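Local coordinates for LPS-assembly lipoprotein LptE (Acinetobacter baumannii, PDB 5TSE) that probably works with LptD in assembling lipopolysaccharide at the surface of the outer membrane, and may bind lipopolysaccharide there, at residues Asp25-Gln30 against Asp124-Ile129; Val33-Asn38 against Arg131-Asn136; Gln61-Asn64 against Val70-Arg73. All coordinates share one frame; numbering follows the deposited sequence.

Contact 1. Residues Asp25-Gln30 against Asp124-Ile129; sequences DDLETQ and DLAQQI
Gln30 and Ala126 mark the nearest approach of the two backbones, their CA atoms 6.0 Å apart, where helical segments 25-30 and 124-129 pass with axes 9.4 Å from each other at a signed crossing angle of -49°. The small Ala126 points its methyl at the partner helix and is the meeting point of the contact. Two side chains of segment 25-30 come to that methyl: Gln30 through its first methylene, with CB 3.7 Å from Ala126 CB, and Leu27 through one branch, with CD1 4.1 Å from the same Ala126 CB. Leu27 owes this reach to its first torsion (chi1 -176°), which sets CG opposite the backbone N and carries the isobutyl end across to the other helix, although its CB does not point there directly. The same CD1 of Leu27 lies 4.5 Å from CD1 of Ile129, three residues beyond Ala126, a looser methyl-to-methyl approach. Leu31 and Tyr34 prolong the packing against Ile129 and Ala126. Helix 25-37 thus packs on helix 110-134, which in turn lies on strands 68-81 and 92-101, Leu125 and Ile129 reaching the former at Leu74, Val76 and Phe78. On the side of segment 124-129 that meets strand 92-101, Gln128 NE2 donates to Asp124 OD1 at 2.9 Å, coming from above the carboxylate plane; Asp124 also forms a salt bridge with Arg98, and Gln128 NE2 bonds to Thr95 O. With no hydrogen bond between the segments and 157 Å² of surface buried, the chemistry is that of apolar helix packing: methyl and methylene groups make the interface, while the bonds of Asp124 to Arg98 and of Gln128 to Thr95 tie segment 124-129 to the sheet.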
# COMPACT_ATOMS: atom_id res chain seq x y z
N ASP A 25 -8.38 -5.06 -5.26
CA ASP A 25 -9.45 -4.07 -5.40
C ASP A 25 -9.53 -3.13 -4.20
O ASP A 25 -9.58 -1.90 -4.36
CB ASP A 25 -10.81 -4.76 -5.63
CG ASP A 25 -10.88 -5.51 -6.96
OD1 ASP A 25 -10.17 -5.14 -7.92
OD2 ASP A 25 -11.68 -6.46 -7.05
N ASP A 26 -9.53 -3.69 -3.00
CA ASP A 26 -9.60 -2.88 -1.78
C ASP A 26 -8.47 -1.85 -1.75
O ASP A 26 -8.70 -0.69 -1.44
CB ASP A 26 -9.58 -3.77 -0.53
CG ASP A 26 -10.85 -4.62 -0.39
OD1 ASP A 26 -11.92 -4.18 -0.83
OD2 ASP A 26 -10.78 -5.73 0.19
N LEU A 27 -7.24 -2.25 -2.10
CA LEU A 27 -6.13 -1.29 -2.09
C LEU A 27 -6.33 -0.28 -3.20
O LEU A 27 -6.13 0.92 -2.98
CB LEU A 27 -4.78 -1.97 -2.28
CG LEU A 27 -3.53 -1.09 -2.18
CD1 LEU A 27 -3.40 -0.47 -0.79
CD2 LEU A 27 -2.28 -1.88 -2.50
N GLU A 28 -6.72 -0.75 -4.38
CA GLU A 28 -6.90 0.15 -5.50
C GLU A 28 -7.87 1.26 -5.14
O GLU A 28 -7.59 2.42 -5.41
CB GLU A 28 -7.41 -0.57 -6.75
CG GLU A 28 -7.47 0.32 -7.99
CD GLU A 28 -8.09 -0.35 -9.19
OE1 GLU A 28 -8.17 -1.60 -9.22
OE2 GLU A 28 -8.51 0.37 -10.11
N THR A 29 -8.98 0.89 -4.53
CA THR A 29 -10.01 1.86 -4.13
C THR A 29 -9.42 2.92 -3.19
O THR A 29 -9.53 4.11 -3.44
CB THR A 29 -11.18 1.15 -3.42
OG1 THR A 29 -11.75 0.17 -4.31
CG2 THR A 29 -12.26 2.17 -2.99
N GLN A 30 -8.77 2.47 -2.13
CA GLN A 30 -8.18 3.36 -1.14
C GLN A 30 -7.06 4.23 -1.73
O GLN A 30 -6.94 5.40 -1.36
CB GLN A 30 -7.70 2.57 0.08
CG GLN A 30 -8.82 1.78 0.76
CD GLN A 30 -9.94 2.67 1.27
OE1 GLN A 30 -9.84 3.26 2.35
NE2 GLN A 30 -11.03 2.74 0.53
N ASP A 124 -4.15 2.04 6.11
CA ASP A 124 -2.87 2.55 6.63
C ASP A 124 -1.84 2.52 5.51
O ASP A 124 -1.21 3.53 5.21
CB ASP A 124 -2.44 1.67 7.84
CG ASP A 124 -1.05 2.04 8.45
OD1 ASP A 124 -0.18 2.62 7.76
OD2 ASP A 124 -0.81 1.72 9.64
N LEU A 125 -1.70 1.37 4.86
CA LEU A 125 -0.73 1.23 3.78
C LEU A 125 -1.04 2.15 2.59
O LEU A 125 -0.13 2.72 2.03
CB LEU A 125 -0.61 -0.23 3.34
CG LEU A 125 0.50 -0.51 2.31
CD1 LEU A 125 1.84 0.04 2.79
CD2 LEU A 125 0.61 -2.00 2.04
N ALA A 126 -2.32 2.31 2.23
CA ALA A 126 -2.68 3.21 1.13
C ALA A 126 -2.17 4.64 1.41
O ALA A 126 -1.65 5.32 0.51
CB ALA A 126 -4.19 3.22 0.91
N GLN A 127 -2.30 5.06 2.67
CA GLN A 127 -1.86 6.39 3.10
C GLN A 127 -0.33 6.51 3.06
O GLN A 127 0.18 7.54 2.63
CB GLN A 127 -2.43 6.74 4.50
CG GLN A 127 -3.95 6.74 4.54
CD GLN A 127 -4.55 7.22 5.86
OE1 GLN A 127 -4.09 8.20 6.44
NE2 GLN A 127 -5.60 6.54 6.31
N GLN A 128 0.41 5.47 3.46
CA GLN A 128 1.89 5.52 3.40
C GLN A 128 2.38 5.61 1.96
O GLN A 128 3.34 6.33 1.67
CB GLN A 128 2.57 4.30 4.03
CG GLN A 128 2.41 4.12 5.52
CD GLN A 128 3.15 2.86 5.99
OE1 GLN A 128 4.38 2.74 5.85
NE2 GLN A 128 2.41 1.93 6.55
N ILE A 129 1.78 4.83 1.07
CA ILE A 129 2.16 4.85 -0.34
C ILE A 129 1.93 6.25 -0.89
O ILE A 129 2.80 6.82 -1.53
CB ILE A 129 1.33 3.87 -1.18
CG1 ILE A 129 1.65 2.43 -0.75
CG2 ILE A 129 1.64 4.04 -2.66
CD1 ILE A 129 0.67 1.40 -1.27

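Contact 2. Residues Val33-Asn38 against Arg131-Asn136; sequences VYLTAN and RQISAN
A chi1 of -81° at Asn38 places CG opposite the carbonyl carbon and brings it to within 4.0 Å of Ser134 CB. At Ser134 a chi1 of 59° sets OG between its own backbone N and carbonyl carbon, back against its own helix, where it is hydrogen-bonded to Thr130 O. Asn38 and Ser134 are also the residues whose CA atoms are nearest across the segments, 6.8 Å apart. Deeper in, Leu35 and Ile133 send their side chains across each other at about a right angle and meet through their end methyls, Leu35 CD2 to Ile133 CD1 at 4.2 Å. Leu35 also touches Val40, and Ile133 touches Tyr13. The contact joins the C-terminal ends of two helices: Asn38 is the first residue beyond helix 25-37, and Asn136, with positive phi, is the C-prime residue of a Schellman motif closing helix 110-134, where Asn136 N bonds to Ile133 O at 3.0 Å. Dispersion between the buried methyls, beside a partly exposed Asn-Ser contact, therefore holds these ends together, and the serine hydroxyl is engaged by the backbone of its own helix, at Thr130 O, rather than by the partner segment.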
# COMPACT_ATOMS: atom_id res chain seq x y z
N VAL A 33 -8.79 7.30 -3.59
CA VAL A 33 -9.33 8.37 -2.73
C VAL A 33 -8.20 9.25 -2.18
O VAL A 33 -8.26 10.48 -2.29
CB VAL A 33 -10.26 7.87 -1.59
CG1 VAL A 33 -11.43 7.07 -2.16
CG2 VAL A 33 -9.52 7.03 -0.56
N TYR A 34 -7.15 8.62 -1.65
CA TYR A 34 -6.02 9.34 -1.07
C TYR A 34 -5.14 10.06 -2.10
O TYR A 34 -4.71 11.19 -1.86
CB TYR A 34 -5.19 8.43 -0.14
CG TYR A 34 -6.01 7.86 1.00
CD1 TYR A 34 -6.73 8.70 1.85
CD2 TYR A 34 -6.02 6.50 1.28
CE1 TYR A 34 -7.47 8.21 2.91
CE2 TYR A 34 -6.77 5.99 2.34
CZ TYR A 34 -7.49 6.86 3.15
OH TYR A 34 -8.23 6.39 4.22
N LEU A 35 -4.85 9.42 -3.23
CA LEU A 35 -4.06 10.07 -4.28
C LEU A 35 -4.76 11.34 -4.76
O LEU A 35 -4.13 12.40 -4.82
CB LEU A 35 -3.80 9.14 -5.47
CG LEU A 35 -2.72 8.05 -5.27
CD1 LEU A 35 -2.78 7.04 -6.38
CD2 LEU A 35 -1.33 8.67 -5.16
N THR A 36 -6.04 11.23 -5.10
CA THR A 36 -6.82 12.39 -5.59
C THR A 36 -6.87 13.49 -4.52
O THR A 36 -6.69 14.67 -4.84
CB THR A 36 -8.24 11.98 -6.07
OG1 THR A 36 -8.88 11.15 -5.09
CG2 THR A 36 -8.15 11.20 -7.35
N ALA A 37 -7.05 13.10 -3.27
CA ALA A 37 -7.06 14.04 -2.15
C ALA A 37 -5.77 14.89 -2.10
O ALA A 37 -5.82 16.09 -1.81
CB ALA A 37 -7.28 13.30 -0.84
N ASN A 38 -4.62 14.27 -2.38
CA ASN A 38 -3.33 14.99 -2.41
C ASN A 38 -3.11 15.81 -3.68
O ASN A 38 -2.03 16.38 -3.88
CB ASN A 38 -2.17 14.00 -2.22
CG ASN A 38 -1.93 13.64 -0.77
OD1 ASN A 38 -2.32 12.56 -0.32
ND2 ASN A 38 -1.34 14.56 -0.03
N ARG A 131 1.67 9.00 0.81
CA ARG A 131 2.56 9.93 1.51
C ARG A 131 3.88 10.03 0.76
O ARG A 131 4.29 11.12 0.36
CB ARG A 131 2.85 9.44 2.95
CG ARG A 131 3.53 10.45 3.89
CD ARG A 131 2.57 11.51 4.45
NE ARG A 131 1.56 10.94 5.38
CZ ARG A 131 0.31 10.56 5.06
NH1 ARG A 131 -0.17 10.67 3.82
NH2 ARG A 131 -0.48 10.06 6.02
N GLN A 132 4.54 8.89 0.55
CA GLN A 132 5.85 8.89 -0.11
C GLN A 132 5.87 9.44 -1.53
O GLN A 132 6.91 9.90 -1.99
CB GLN A 132 6.53 7.52 -0.05
CG GLN A 132 6.93 7.14 1.37
CD GLN A 132 8.04 6.11 1.42
OE1 GLN A 132 8.71 5.85 0.42
NE2 GLN A 132 8.28 5.57 2.60
N ILE A 133 4.73 9.39 -2.22
CA ILE A 133 4.63 9.95 -3.57
C ILE A 133 4.51 11.47 -3.45
O ILE A 133 5.32 12.21 -4.00
CB ILE A 133 3.43 9.35 -4.34
CG1 ILE A 133 3.73 7.89 -4.69
CG2 ILE A 133 3.13 10.12 -5.61
CD1 ILE A 133 2.56 7.15 -5.28
N SER A 134 3.49 11.91 -2.71
CA SER A 134 3.22 13.34 -2.49
C SER A 134 4.38 14.09 -1.83
O SER A 134 4.57 15.27 -2.09
CB SER A 134 1.96 13.49 -1.62
OG SER A 134 2.13 12.84 -0.37
N ALA A 135 5.13 13.39 -0.98
CA ALA A 135 6.29 13.96 -0.27
C ALA A 135 7.63 13.70 -0.98
O ALA A 135 8.68 13.97 -0.42
CB ALA A 135 6.34 13.42 1.16
N ASN A 136 7.59 13.15 -2.21
CA ASN A 136 8.80 12.88 -3.00
C ASN A 136 9.90 12.24 -2.16
O ASN A 136 11.03 12.74 -2.11
CB ASN A 136 9.32 14.19 -3.63
CG ASN A 136 10.58 14.00 -4.47
OD1 ASN A 136 10.77 12.96 -5.09
ND2 ASN A 136 11.44 15.01 -4.48

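Contact 3. Residues Gln61-Asn64 against Val70-Arg73; sequences QLLN and VLLR
Gln61 and Leu71 stand side by side on one face of the sheet, their side chains pointing the same way, and Leu62 and Val70 do likewise on the opposite face. In the first pair the Gln61 chain runs extended beyond CG and lays its amide oxygen alongside the leucine fork, OE1 being 3.8 Å from Leu71 CD2; Leu71 presents that fork with CG anti to its backbone N. The same oxygen lies near the plane of the Arg73 guanidinium, at its edge, but Gln61 OE1 to Arg73 NH2 is a long 4.5 Å, whereas Arg73 NH1 is hydrogen-bonded to Thr95 OG1 on strand 92-101. Leu63 reaches the same leucine, its CD1 4.3 Å from Leu71 CD1. On the other face the closest approach is Leu62 CD2 to Val70 CG2, 3.7 Å; Val70 is buried, touching Tyr100 and Glu114, while Leu62 is exposed. The backbone register sets these partners. Gln61 and Leu71 form an antiparallel hydrogen-bonded pair, in which Leu71 N gives a nearly straight bond (177°) to Gln61 O at 2.8 Å. Gln61 N returns a more bent one (143°) to Leu71 O at 2.9 Å. Gln61 O additionally receives a CA-H contact from Val70 CA at 3.5 Å. Leu62 and Val70 are the adjoining non-hydrogen-bonded pair, and the strand directions differ by 144°, well away from strict antiparallel. This is twisted antiparallel pairing, and the short link between strands 49-64 and 68-81, neighbours in sequence and in the mixed sheet, makes it a beta hairpin.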
# COMPACT_ATOMS: atom_id res chain seq x y z
N GLN A 61 0.56 -13.92 10.44
CA GLN A 61 1.51 -14.60 11.35
C GLN A 61 0.91 -14.96 12.68
O GLN A 61 0.21 -14.15 13.29
CB GLN A 61 2.67 -13.69 11.74
CG GLN A 61 3.78 -13.48 10.75
CD GLN A 61 4.90 -12.68 11.40
OE1 GLN A 61 4.66 -11.62 11.99
NE2 GLN A 61 6.13 -13.17 11.28
N LEU A 62 1.26 -16.15 13.16
CA LEU A 62 0.87 -16.61 14.48
C LEU A 62 2.18 -16.54 15.26
O LEU A 62 3.13 -17.23 14.93
CB LEU A 62 0.30 -18.02 14.43
CG LEU A 62 -0.94 -18.14 13.52
CD1 LEU A 62 -1.43 -19.57 13.42
CD2 LEU A 62 -2.07 -17.23 14.01
N LEU A 63 2.24 -15.67 16.26
CA LEU A 63 3.45 -15.48 17.05
C LEU A 63 3.32 -15.94 18.49
O LEU A 63 2.55 -15.38 19.27
CB LEU A 63 3.85 -14.01 17.05
CG LEU A 63 4.19 -13.40 15.70
CD1 LEU A 63 4.48 -11.92 15.89
CD2 LEU A 63 5.38 -14.10 15.03
N ASN A 64 4.12 -16.94 18.85
CA ASN A 64 4.13 -17.47 20.20
C ASN A 64 5.24 -16.83 20.99
O ASN A 64 6.41 -17.20 20.87
CB ASN A 64 4.27 -18.99 20.15
CG ASN A 64 3.08 -19.66 19.50
OD1 ASN A 64 1.93 -19.30 19.76
ND2 ASN A 64 3.33 -20.66 18.66
N VAL A 70 -1.94 -13.08 16.96
CA VAL A 70 -2.25 -13.12 15.54
C VAL A 70 -1.91 -11.77 14.94
O VAL A 70 -2.53 -10.78 15.30
CB VAL A 70 -3.74 -13.42 15.26
CG1 VAL A 70 -4.03 -13.35 13.77
CG2 VAL A 70 -4.11 -14.78 15.81
N LEU A 71 -0.95 -11.73 14.01
CA LEU A 71 -0.52 -10.48 13.37
C LEU A 71 -0.87 -10.46 11.88
O LEU A 71 -0.45 -11.33 11.11
CB LEU A 71 0.97 -10.25 13.63
CG LEU A 71 1.61 -8.97 13.06
CD1 LEU A 71 2.85 -8.56 13.82
CD2 LEU A 71 1.90 -9.07 11.56
N LEU A 72 -1.64 -9.44 11.49
CA LEU A 72 -2.10 -9.27 10.13
C LEU A 72 -1.23 -8.23 9.45
O LEU A 72 -1.24 -7.06 9.82
CB LEU A 72 -3.57 -8.85 10.15
CG LEU A 72 -4.48 -9.82 10.94
CD1 LEU A 72 -5.84 -9.22 11.19
CD2 LEU A 72 -4.61 -11.16 10.25
N ARG A 73 -0.44 -8.66 8.47
CA ARG A 73 0.45 -7.74 7.79
C ARG A 73 0.15 -7.64 6.31
O ARG A 73 -0.35 -8.58 5.71
CB ARG A 73 1.90 -8.23 7.93
CG ARG A 73 2.94 -7.37 7.22
CD ARG A 73 4.39 -7.83 7.46
NE ARG A 73 4.65 -7.99 8.88
CZ ARG A 73 4.82 -6.99 9.75
NH1 ARG A 73 4.72 -5.71 9.38
NH2 ARG A 73 5.05 -7.27 11.02

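Contacts 1 and 2 are successive parts of one helix-helix interface, between helix 25-37 and helix 110-134, with centres 11 Å apart. Tyr34 connects them directly: its CD2 is 3.8 Å from Ala126 CB, and its hydroxyl bonds to Asp123, just before segment 124-129. Contact 3 belongs to the sheet instead, its centre about 21 Å from that of contact 1 and 29 Å from that of contact 2; the nearest atoms are about 7 Å and 14 Å apart. Contacts 2 and 3 lie on opposite sides of the chain's centre, whereas the centre of contact 1 lies about 5 Å from it. Strand 68-81 runs from the pairing of contact 3 to beneath helix 110-134.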